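Local coordinates for aminotransferase (Psychrobacter arcticus 273-4, PDB 3IF2), which probably transfers amino groups between amino acids and keto acids such as valine and pyruvate, using a bound pyridoxal 5'-phosphate cofactor, at residues A[249-254]-A[270-275]. Sequence-based numbering, arbitrary orientation.
Sequences GMPFPN and LCFSLS. With PLP (pyridoxal-5'-phosphate), chain C.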
loop_
_atom_site.group_PDB
_atom_site.type_symbol
_atom_site.label_atom_id
_atom_site.label_comp_id
_atom_site.label_asym_id
_atom_site.label_seq_id
_atom_site.Cartn_x
_atom_site.Cartn_y
_atom_site.Cartn_z
ATOM N N GLY A 249 6.690 -16.673 12.230
ATOM C CA GLY A 249 6.154 -17.571 13.231
ATOM C C GLY A 249 5.045 -18.492 12.831
ATOM O O GLY A 249 4.837 -18.757 11.655
HETATM N N MSE A 250 4.331 -18.971 13.849
HETATM C CA MSE A 250 3.221 -19.903 13.670
HETATM C C MSE A 250 1.977 -19.172 13.174
HETATM O O MSE A 250 1.842 -17.947 13.411
HETATM C CB MSE A 250 2.845 -20.552 14.996
HETATM C CG MSE A 250 3.937 -21.349 15.648
HETATM SE SE MSE A 250 3.689 -21.369 17.543
HETATM C CE MSE A 250 3.926 -19.431 17.877
ATOM N N PRO A 251 1.092 -19.884 12.441
ATOM C CA PRO A 251 1.176 -21.273 11.933
ATOM C C PRO A 251 1.940 -21.391 10.585
ATOM O O PRO A 251 2.267 -22.496 10.178
ATOM C CB PRO A 251 -0.287 -21.663 11.738
ATOM C CG PRO A 251 -1.009 -20.331 11.514
ATOM C CD PRO A 251 -0.173 -19.227 12.048
ATOM N N PHE A 252 2.138 -20.277 9.883
ATOM C CA PHE A 252 2.920 -20.204 8.644
ATOM C C PHE A 252 3.693 -18.896 8.681
ATOM O O PHE A 252 3.140 -17.903 9.094
ATOM C CB PHE A 252 2.035 -20.278 7.369
ATOM C CG PHE A 252 0.849 -19.322 7.358
ATOM C CD1 PHE A 252 0.991 -17.998 6.948
ATOM C CD2 PHE A 252 -0.415 -19.768 7.725
ATOM C CE1 PHE A 252 -0.101 -17.112 6.956
ATOM C CE2 PHE A 252 -1.523 -18.882 7.718
ATOM C CZ PHE A 252 -1.354 -17.550 7.336
ATOM N N PRO A 253 4.972 -18.887 8.272
ATOM C CA PRO A 253 5.801 -19.973 7.750
ATOM C C PRO A 253 6.341 -20.940 8.802
ATOM O O PRO A 253 7.041 -21.868 8.426
ATOM C CB PRO A 253 6.934 -19.227 7.038
ATOM C CG PRO A 253 7.134 -18.024 7.874
ATOM C CD PRO A 253 5.783 -17.679 8.484
ATOM N N ASN A 254 6.031 -20.714 10.083
ATOM C CA ASN A 254 6.386 -21.602 11.204
ATOM C C ASN A 254 7.881 -21.856 11.263
ATOM O O ASN A 254 8.306 -22.992 11.429
ATOM C CB ASN A 254 5.581 -22.912 11.088
ATOM C CG ASN A 254 5.624 -23.793 12.373
ATOM O OD1 ASN A 254 5.519 -23.302 13.507
ATOM N ND2 ASN A 254 5.748 -25.105 12.172
ATOM N N LEU A 270 -2.623 -9.771 16.380
ATOM C CA LEU A 270 -1.681 -10.721 15.746
ATOM C C LEU A 270 -1.501 -10.365 14.287
ATOM O O LEU A 270 -2.483 -10.334 13.543
ATOM C CB LEU A 270 -2.182 -12.171 15.823
ATOM C CG LEU A 270 -2.082 -13.007 17.081
ATOM C CD1 LEU A 270 -2.671 -14.368 16.789
ATOM C CD2 LEU A 270 -0.629 -13.145 17.498
ATOM N N CYS A 271 -0.263 -10.105 13.884
ATOM C CA CYS A 271 0.068 -9.774 12.499
ATOM C C CYS A 271 0.769 -10.969 11.863
ATOM O O CYS A 271 1.707 -11.534 12.456
ATOM C CB CYS A 271 0.983 -8.565 12.436
ATOM S SG CYS A 271 0.278 -7.063 13.157
ATOM N N PHE A 272 0.268 -11.388 10.696
ATOM C CA PHE A 272 0.874 -12.450 9.890
ATOM C C PHE A 272 1.206 -11.856 8.533
ATOM O O PHE A 272 0.821 -10.725 8.215
ATOM C CB PHE A 272 -0.053 -13.646 9.699
ATOM C CG PHE A 272 -0.650 -14.171 10.966
ATOM C CD1 PHE A 272 -1.798 -13.581 11.493
ATOM C CD2 PHE A 272 -0.083 -15.273 11.624
ATOM C CE1 PHE A 272 -2.369 -14.061 12.662
ATOM C CE2 PHE A 272 -0.650 -15.770 12.796
ATOM C CZ PHE A 272 -1.801 -15.167 13.316
ATOM N N SER A 273 1.932 -12.627 7.739
ATOM C CA SER A 273 2.335 -12.216 6.401
ATOM C C SER A 273 2.511 -13.434 5.500
ATOM O O SER A 273 2.787 -14.533 5.998
ATOM C CB SER A 273 3.656 -11.468 6.486
ATOM O OG SER A 273 4.052 -10.948 5.246
ATOM N N LEU A 274 2.317 -13.215 4.193
ATOM C CA LEU A 274 2.589 -14.221 3.153
ATOM C C LEU A 274 4.008 -14.050 2.573
ATOM O O LEU A 274 4.428 -14.835 1.720
ATOM C CB LEU A 274 1.553 -14.151 2.025
ATOM C CG LEU A 274 0.085 -14.439 2.336
ATOM C CD1 LEU A 274 -0.742 -14.423 1.012
ATOM C CD2 LEU A 274 -0.044 -15.767 3.056
ATOM N N SER A 275 4.755 -13.052 3.044
ATOM C CA SER A 275 6.108 -12.783 2.528
ATOM C C SER A 275 7.111 -13.899 2.815
ATOM O O SER A 275 7.812 -14.369 1.910
ATOM C CB SER A 275 6.637 -11.460 3.087
ATOM O OG SER A 275 5.795 -10.405 2.708
HETATM N N1 PLP C . 8.153 -8.465 10.509
HETATM C C2 PLP C . 9.467 -8.877 10.565
HETATM C C2A PLP C . 9.976 -9.401 11.870
HETATM C C3 PLP C . 10.275 -8.810 9.406
HETATM O O3 PLP C . 11.584 -9.212 9.415
HETATM C C4 PLP C . 9.737 -8.294 8.203
HETATM C C4A PLP C . 10.718 -7.989 7.077
HETATM O O4A PLP C . 10.505 -8.353 5.913
HETATM C C5 PLP C . 8.368 -7.868 8.177
HETATM C C6 PLP C . 7.606 -7.972 9.356
HETATM C C5A PLP C . 7.693 -7.254 6.935
HETATM O O4P PLP C . 7.127 -8.208 6.060
HETATM P P PLP C . 6.119 -7.761 4.895
HETATM O O1P PLP C . 5.738 -6.309 4.739
HETATM O O2P PLP C . 4.901 -8.546 5.249
HETATM O O3P PLP C . 6.760 -8.212 3.642
HETATM O O HOH W 1 3.117 -15.190 9.149
#
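F272 reaches from strand 268-273 into the loop 249-254 and overlaps P251 with one corner of its ring. P251 CD sits 3.6 Å from F272 CE2, and the two side chains cross at about a right angle. The carbonyl M250 O lies at the edge of the same ring, in its plane, 3.4 Å from F272 CE2. The peptide bonds before P251 and P253 are both cis, and N254 N donates to G249 O across the loop. With CG between its backbone N and carbonyl carbon (chi1 50°), F252 brings its ring to the strand end. F252 CE1 touches L274 CD2 at 4.1 Å, and S273 O lies near the plane of the F252 ring, at the edge. F95 and F96 of helix 86-100 also pack on this loop, and the F96 ring meets that of F272.

No direct hydrogen bond joins the two segments. A water bridges them instead, donating to F252 O at 2.7 Å and accepting from S273 N at 3.2 Å.

S273 CB is directed away from the loop, and OG, anti to the backbone N (chi1 -175°), meets the cofactor. S273 OG donates to PLP O2P at 2.5 Å and accepts from S275 N in an ST turn (N-H...O angle 166°). S275 OG donates to PLP O3P at 2.6 Å. S115 N, R283 and K276 also hold the cofactor. An alanine at S273 would probably leave PLP O2P without this donor and S275 N without its turn acceptor, letting the phosphate-binding turn shift.

In this fold type I aminotransferase, strand 268-273 lies in the large mixed sheet between 242-245 and 285-288. The strand end and the turn after it have an apolar side packed on the loop and a hydroxyl side that grips the phosphate, whose negative charge these donors probably help to stabilise.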